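PDB 4P5A: thymidylate synthase ThyX from Streptomyces cacaoi subsp. asoensis, which probably catalyses the FAD-dependent reductive methylation of dUMP to dTMP, taking the methyl group from methylenetetrahydrofolate, and works as a homotetramer. Local coordinates for residues F92-A97 against T173-Y178. Numbering follows the deposited sequence.
Sequences FNEESA and TYSVLY. With FAD (flavin-adenine dinucleotide), chain E.
Strand residues 92-94 run antiparallel to 174-178, and N93 faces Y178 in a hydrogen-bonded pair. N93 N donates a hydrogen bond to Y178 O at 2.9 Å, and Y178 N donates one to N93 O at 2.8 Å. At the next pair, non-hydrogen-bonded, the backbones draw together until the CA atoms of E94 and L177 are 3.9 Å apart. The outer edge of E94 serves the flavin instead: its N donates to FAD O2, and its O accepts a hydrogen bond from FAD N3, so one residue's backbone grips two neighbouring positions of the flavin's pyrimidine ring. This strand edge is part of the ThyX active site, where FAD and nucleotide are bound between subunits.

The E94 side chain leaves on the face it shares with L177, CG anti to the backbone N and the chain extended (chi2 178°). That reach brings OE2 to S175 OG, 2.6 Å away, which donates to the anti lone pair; OE1 goes to R82 of a third subunit and to O3' of the bound 5-bromo-UMP. An alanine at E94 would remove both carboxylate oxygens and probably loosen the hold on the nucleotide sugar and on R82, leaving S175 OG without its acceptor. Side by side with F92 and pointing the same way, L177 brings its CD1 within 3.7 Å of CD1 of the F92 ring, closing the tight, buried end.

Toward E95 the contact loosens. One nearly straight bond remains, E95 N to V176 O (173° at the hydrogen), and the partly exposed E95 merely crosses V176 CG1 obliquely with its carboxylate. A water donates to both E95 O and S175 OG, bridging the two segments where they diverge.

Strand 91-94 is one of the two outermost strands of this chain's four-stranded antiparallel sheet, and 174-181 separates it from 69-77; helix 78-84 packs against F92, E94 and L177, while a second subunit meets N93, V176 and Y178.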
ATOM      1  N   PHE B  92      -2.251  -2.956 -12.062  1.00  7.71           N
ATOM      2  CA  PHE B  92      -2.529  -2.548 -13.476  1.00  6.63           C
ATOM      3  C   PHE B  92      -1.427  -3.031 -14.404  1.00  8.67           C
ATOM      4  O   PHE B  92      -0.256  -3.122 -13.964  1.00 10.72           O
ATOM      5  CB  PHE B  92      -2.542  -1.013 -13.586  1.00  8.27           C
ATOM      6  CG  PHE B  92      -3.581  -0.374 -12.709  1.00  8.68           C
ATOM      7  CD1 PHE B  92      -4.949  -0.535 -12.988  1.00 12.76           C
ATOM      8  CD2 PHE B  92      -3.182   0.388 -11.549  1.00  9.15           C
ATOM      9  CE1 PHE B  92      -5.929   0.045 -12.198  1.00 11.61           C
ATOM     10  CE2 PHE B  92      -4.247   0.979 -10.752  1.00  9.77           C
ATOM     11  CZ  PHE B  92      -5.560   0.779 -11.093  1.00 10.18           C
ATOM     12  N   ASN B  93      -1.767  -3.300 -15.671  1.00  7.59           N
ATOM     13  CA  ASN B  93      -0.700  -3.434 -16.681  1.00  7.74           C
ATOM     14  C   ASN B  93      -1.353  -2.949 -17.963  1.00  9.41           C
ATOM     15  O   ASN B  93      -2.380  -3.485 -18.364  1.00  9.16           O
ATOM     16  CB  ASN B  93      -0.221  -4.861 -16.919  1.00  9.19           C
ATOM     17  CG  ASN B  93       1.123  -4.826 -17.700  1.00 13.27           C
ATOM     18  OD1 ASN B  93       1.218  -5.364 -18.876  1.00 19.17           O
ATOM     19  ND2 ASN B  93       2.118  -4.121 -17.138  1.00 11.54           N
ATOM     20  N   GLU B  94      -0.725  -1.922 -18.576  1.00  7.21           N
ATOM     21  CA  GLU B  94      -1.300  -1.192 -19.699  1.00  9.24           C
ATOM     22  C   GLU B  94      -0.429  -1.370 -20.956  1.00 10.53           C
ATOM     23  O   GLU B  94       0.802  -1.516 -20.870  1.00 11.46           O
ATOM     24  CB  GLU B  94      -1.327   0.291 -19.253  1.00 11.02           C
ATOM     25  CG  GLU B  94      -2.041   1.238 -20.284  1.00 12.42           C
ATOM     26  CD  GLU B  94      -2.117   2.699 -19.858  1.00 13.30           C
ATOM     27  OE1 GLU B  94      -1.680   3.133 -18.731  1.00 15.56           O
ATOM     28  OE2 GLU B  94      -2.529   3.467 -20.758  1.00 17.18           O
ATOM     29  N   GLU B  95      -1.056  -1.305 -22.126  1.00 10.54           N
ATOM     30  CA  GLU B  95      -0.303  -1.329 -23.362  1.00 13.40           C
ATOM     31  C   GLU B  95       0.525  -0.087 -23.428  1.00 12.51           C
ATOM     32  O   GLU B  95       0.108   0.982 -23.028  1.00 15.10           O
ATOM     33  CB  GLU B  95      -1.353  -1.239 -24.490  1.00 16.29           C
ATOM     34  CG  GLU B  95      -0.797  -1.702 -25.808  1.00 29.20           C
ATOM     35  CD  GLU B  95      -1.938  -2.267 -26.667  1.00 39.49           C
ATOM     36  OE1 GLU B  95      -2.144  -3.541 -26.723  1.00 47.02           O
ATOM     37  OE2 GLU B  95      -2.659  -1.409 -27.203  1.00 38.12           O
ATOM     38  N   SER B  96       1.735  -0.230 -23.946  1.00 12.51           N
ATOM     39  CA  SER B  96       2.674   0.856 -23.969  1.00 12.87           C
ATOM     40  C   SER B  96       2.862   1.543 -25.366  1.00 13.63           C
ATOM     41  O   SER B  96       3.087   0.863 -26.316  1.00 15.71           O
ATOM     42  CB  SER B  96       3.997   0.263 -23.553  1.00 15.22           C
ATOM     43  OG  SER B  96       5.073   1.175 -23.885  1.00 16.68           O
ATOM     44  N   ALA B  97       2.844   2.877 -25.393  1.00 12.04           N
ATOM     45  CA  ALA B  97       3.193   3.648 -26.607  1.00 14.34           C
ATOM     46  C   ALA B  97       4.668   3.770 -26.827  1.00 14.93           C
ATOM     47  O   ALA B  97       5.093   4.091 -27.959  1.00 15.00           O
ATOM     48  CB  ALA B  97       2.511   5.048 -26.554  1.00 14.84           C
ATOM     49  N   THR B 173      -6.862   9.661 -26.746  1.00 13.53           N
ATOM     50  CA  THR B 173      -6.412   8.463 -27.423  1.00 10.99           C
ATOM     51  C   THR B 173      -6.803   7.212 -26.566  1.00 13.80           C
ATOM     52  O   THR B 173      -6.593   7.243 -25.375  1.00 11.88           O
ATOM     53  CB  THR B 173      -4.845   8.475 -27.502  1.00 14.60           C
ATOM     54  OG1 THR B 173      -4.463   9.639 -28.270  1.00 17.39           O
ATOM     55  CG2 THR B 173      -4.372   7.241 -28.295  1.00 17.73           C
ATOM     56  N   TYR B 174      -7.352   6.177 -27.178  1.00 12.41           N
ATOM     57  CA  TYR B 174      -7.740   4.970 -26.407  1.00 10.99           C
ATOM     58  C   TYR B 174      -6.490   4.191 -25.987  1.00 12.43           C
ATOM     59  O   TYR B 174      -5.490   4.102 -26.780  1.00 13.78           O
ATOM     60  CB  TYR B 174      -8.613   4.066 -27.263  1.00 11.47           C
ATOM     61  CG  TYR B 174     -10.066   4.418 -27.133  1.00 10.93           C
ATOM     62  CD1 TYR B 174     -10.855   3.884 -26.135  1.00 11.62           C
ATOM     63  CD2 TYR B 174     -10.657   5.336 -28.038  1.00 14.17           C
ATOM     64  CE1 TYR B 174     -12.235   4.231 -26.041  1.00 13.51           C
ATOM     65  CE2 TYR B 174     -12.003   5.639 -27.990  1.00 15.83           C
ATOM     66  CZ  TYR B 174     -12.790   5.059 -26.997  1.00 17.99           C
ATOM     67  OH  TYR B 174     -14.130   5.303 -26.905  1.00 13.83           O
ATOM     68  N   SER B 175      -6.557   3.657 -24.753  1.00 11.54           N
ATOM     69  CA  SER B 175      -5.583   2.731 -24.289  1.00 14.39           C
ATOM     70  C   SER B 175      -6.332   1.491 -23.743  1.00 14.43           C
ATOM     71  O   SER B 175      -7.559   1.467 -23.712  1.00 16.35           O
ATOM     72  CB  SER B 175      -4.729   3.468 -23.215  1.00 15.87           C
ATOM     73  OG  SER B 175      -3.527   2.678 -22.977  1.00 20.18           O
ATOM     74  N   VAL B 176      -5.581   0.437 -23.425  1.00 11.51           N
ATOM     75  CA  VAL B 176      -6.163  -0.795 -23.013  1.00 11.12           C
ATOM     76  C   VAL B 176      -5.295  -1.314 -21.890  1.00  9.87           C
ATOM     77  O   VAL B 176      -4.063  -1.171 -21.982  1.00  8.81           O
ATOM     78  CB  VAL B 176      -6.279  -1.811 -24.165  1.00 12.12           C
ATOM     79  CG1 VAL B 176      -4.974  -2.210 -24.756  1.00 18.46           C
ATOM     80  CG2 VAL B 176      -7.045  -3.011 -23.741  1.00 14.81           C
ATOM     81  N   LEU B 177      -5.890  -1.879 -20.853  1.00  8.30           N
ATOM     82  CA  LEU B 177      -5.059  -2.368 -19.723  1.00  7.56           C
ATOM     83  C   LEU B 177      -5.847  -3.468 -18.990  1.00  7.80           C
ATOM     84  O   LEU B 177      -7.077  -3.588 -19.134  1.00  9.16           O
ATOM     85  CB  LEU B 177      -4.777  -1.186 -18.710  1.00  7.47           C
ATOM     86  CG  LEU B 177      -6.001  -0.610 -18.007  1.00 11.72           C
ATOM     87  CD1 LEU B 177      -5.515   0.029 -16.624  1.00 21.66           C
ATOM     88  CD2 LEU B 177      -6.722   0.548 -18.703  1.00 13.54           C
ATOM     89  N   TYR B 178      -5.110  -4.284 -18.206  1.00  7.09           N
ATOM     90  CA  TYR B 178      -5.716  -5.117 -17.189  1.00  8.90           C
ATOM     91  C   TYR B 178      -5.683  -4.342 -15.879  1.00  8.16           C
ATOM     92  O   TYR B 178      -4.662  -3.651 -15.567  1.00  9.34           O
ATOM     93  CB  TYR B 178      -4.829  -6.347 -17.014  1.00  7.20           C
ATOM     94  CG  TYR B 178      -5.199  -7.517 -17.914  1.00  8.20           C
ATOM     95  CD1 TYR B 178      -5.002  -8.858 -17.489  1.00 12.87           C
ATOM     96  CD2 TYR B 178      -5.654  -7.308 -19.201  1.00 12.39           C
ATOM     97  CE1 TYR B 178      -5.264  -9.958 -18.405  1.00 13.35           C
ATOM     98  CE2 TYR B 178      -5.898  -8.374 -20.110  1.00 14.90           C
ATOM     99  CZ  TYR B 178      -5.722  -9.723 -19.654  1.00 14.15           C
ATOM    100  OH  TYR B 178      -6.033 -10.707 -20.618  1.00 17.38           O
TER
HETATM  101  PA  FAD E 301       5.576   0.633  -6.645  1.00  8.93           P
HETATM  102  O1A FAD E 301       6.167   1.786  -5.961  1.00 11.70           O
HETATM  103  O2A FAD E 301       4.168   0.713  -7.099  1.00  6.91           O
HETATM  104  O5B FAD E 301       5.683  -0.562  -5.644  1.00  8.10           O
HETATM  105  C5B FAD E 301       6.949  -0.816  -4.960  1.00 12.82           C
HETATM  106  C4B FAD E 301       7.093  -2.278  -4.511  1.00 12.00           C
HETATM  107  O4B FAD E 301       5.985  -2.546  -3.589  1.00 11.31           O
HETATM  108  C3B FAD E 301       6.787  -3.260  -5.676  1.00  8.84           C
HETATM  109  O3B FAD E 301       7.985  -3.455  -6.445  1.00 13.38           O
HETATM  110  C2B FAD E 301       6.412  -4.547  -4.917  1.00 12.26           C
HETATM  111  O2B FAD E 301       7.573  -5.135  -4.281  1.00 13.29           O
HETATM  112  C1B FAD E 301       5.513  -3.816  -3.864  1.00  6.86           C
HETATM  113  N9A FAD E 301       4.142  -3.705  -4.180  1.00  9.49           N
HETATM  114  C8A FAD E 301       3.361  -2.585  -4.189  1.00 10.71           C
HETATM  115  N7A FAD E 301       2.079  -2.903  -4.450  1.00 10.17           N
HETATM  116  C5A FAD E 301       2.039  -4.267  -4.610  1.00  8.05           C
HETATM  117  C6A FAD E 301       0.986  -5.149  -4.932  1.00 11.78           C
HETATM  118  N6A FAD E 301      -0.332  -4.781  -5.103  1.00 10.24           N
HETATM  119  N1A FAD E 301       1.270  -6.478  -4.992  1.00  9.57           N
HETATM  120  C2A FAD E 301       2.487  -6.931  -4.859  1.00  9.09           C
HETATM  121  N3A FAD E 301       3.538  -6.106  -4.506  1.00  9.85           N
HETATM  122  C4A FAD E 301       3.309  -4.749  -4.455  1.00  7.94           C
HETATM  123  N1  FAD E 301       3.656  -0.466 -16.928  1.00  8.43           N
HETATM  124  C2  FAD E 301       2.614  -0.852 -17.762  1.00  8.84           C
HETATM  125  O2  FAD E 301       1.475  -0.804 -17.343  1.00 10.68           O
HETATM  126  N3  FAD E 301       2.966  -1.362 -19.033  1.00 10.25           N
HETATM  127  C4  FAD E 301       4.258  -1.422 -19.499  1.00 13.73           C
HETATM  128  O4  FAD E 301       4.488  -1.901 -20.615  1.00 13.80           O
HETATM  129  C4X FAD E 301       5.284  -1.028 -18.647  1.00 13.77           C
HETATM  130  N5  FAD E 301       6.636  -1.125 -19.059  1.00 14.46           N
HETATM  131  C5X FAD E 301       7.583  -0.427 -18.193  1.00 16.04           C
HETATM  132  C6  FAD E 301       8.941  -0.335 -18.598  1.00 16.44           C
HETATM  133  C7  FAD E 301       9.898   0.374 -17.836  1.00 14.02           C
HETATM  134  C7M FAD E 301      11.358   0.405 -18.328  1.00 17.22           C
HETATM  135  C8  FAD E 301       9.592   0.799 -16.535  1.00 12.36           C
HETATM  136  C8M FAD E 301      10.640   1.451 -15.612  1.00 14.39           C
HETATM  137  C9  FAD E 301       8.236   0.747 -16.108  1.00 12.27           C
HETATM  138  C9A FAD E 301       7.260   0.100 -16.948  1.00 15.16           C
HETATM  139  N10 FAD E 301       5.894   0.007 -16.492  1.00 12.89           N
HETATM  140  C10 FAD E 301       4.953  -0.537 -17.366  1.00 10.61           C
HETATM  141  C1' FAD E 301       5.544   0.496 -15.195  1.00 12.29           C
HETATM  142  C2' FAD E 301       5.941  -0.689 -14.207  1.00 11.67           C
HETATM  143  O2' FAD E 301       5.199  -1.946 -14.402  1.00 13.29           O
HETATM  144  C3' FAD E 301       5.585  -0.246 -12.740  1.00 13.77           C
HETATM  145  O3' FAD E 301       4.229   0.215 -12.582  1.00 12.89           O
HETATM  146  C4' FAD E 301       6.504   0.922 -12.178  1.00 11.09           C
HETATM  147  O4' FAD E 301       7.819   0.650 -12.719  1.00 12.70           O
HETATM  148  C5' FAD E 301       6.437   0.958 -10.666  1.00 11.47           C
HETATM  149  O5' FAD E 301       7.164  -0.154 -10.203  1.00 10.24           O
HETATM  150  P   FAD E 301       6.642  -0.886  -8.854  1.00  9.21           P
HETATM  151  O1P FAD E 301       5.252  -1.426  -9.005  1.00  9.61           O
HETATM  152  O2P FAD E 301       7.658  -1.891  -8.557  1.00  8.53           O
HETATM  153  O3P FAD E 301       6.601   0.258  -7.789  1.00  8.31           O
HETATM  154  O   HOH W   1      -0.991   3.283 -23.794  1.00 22.08           O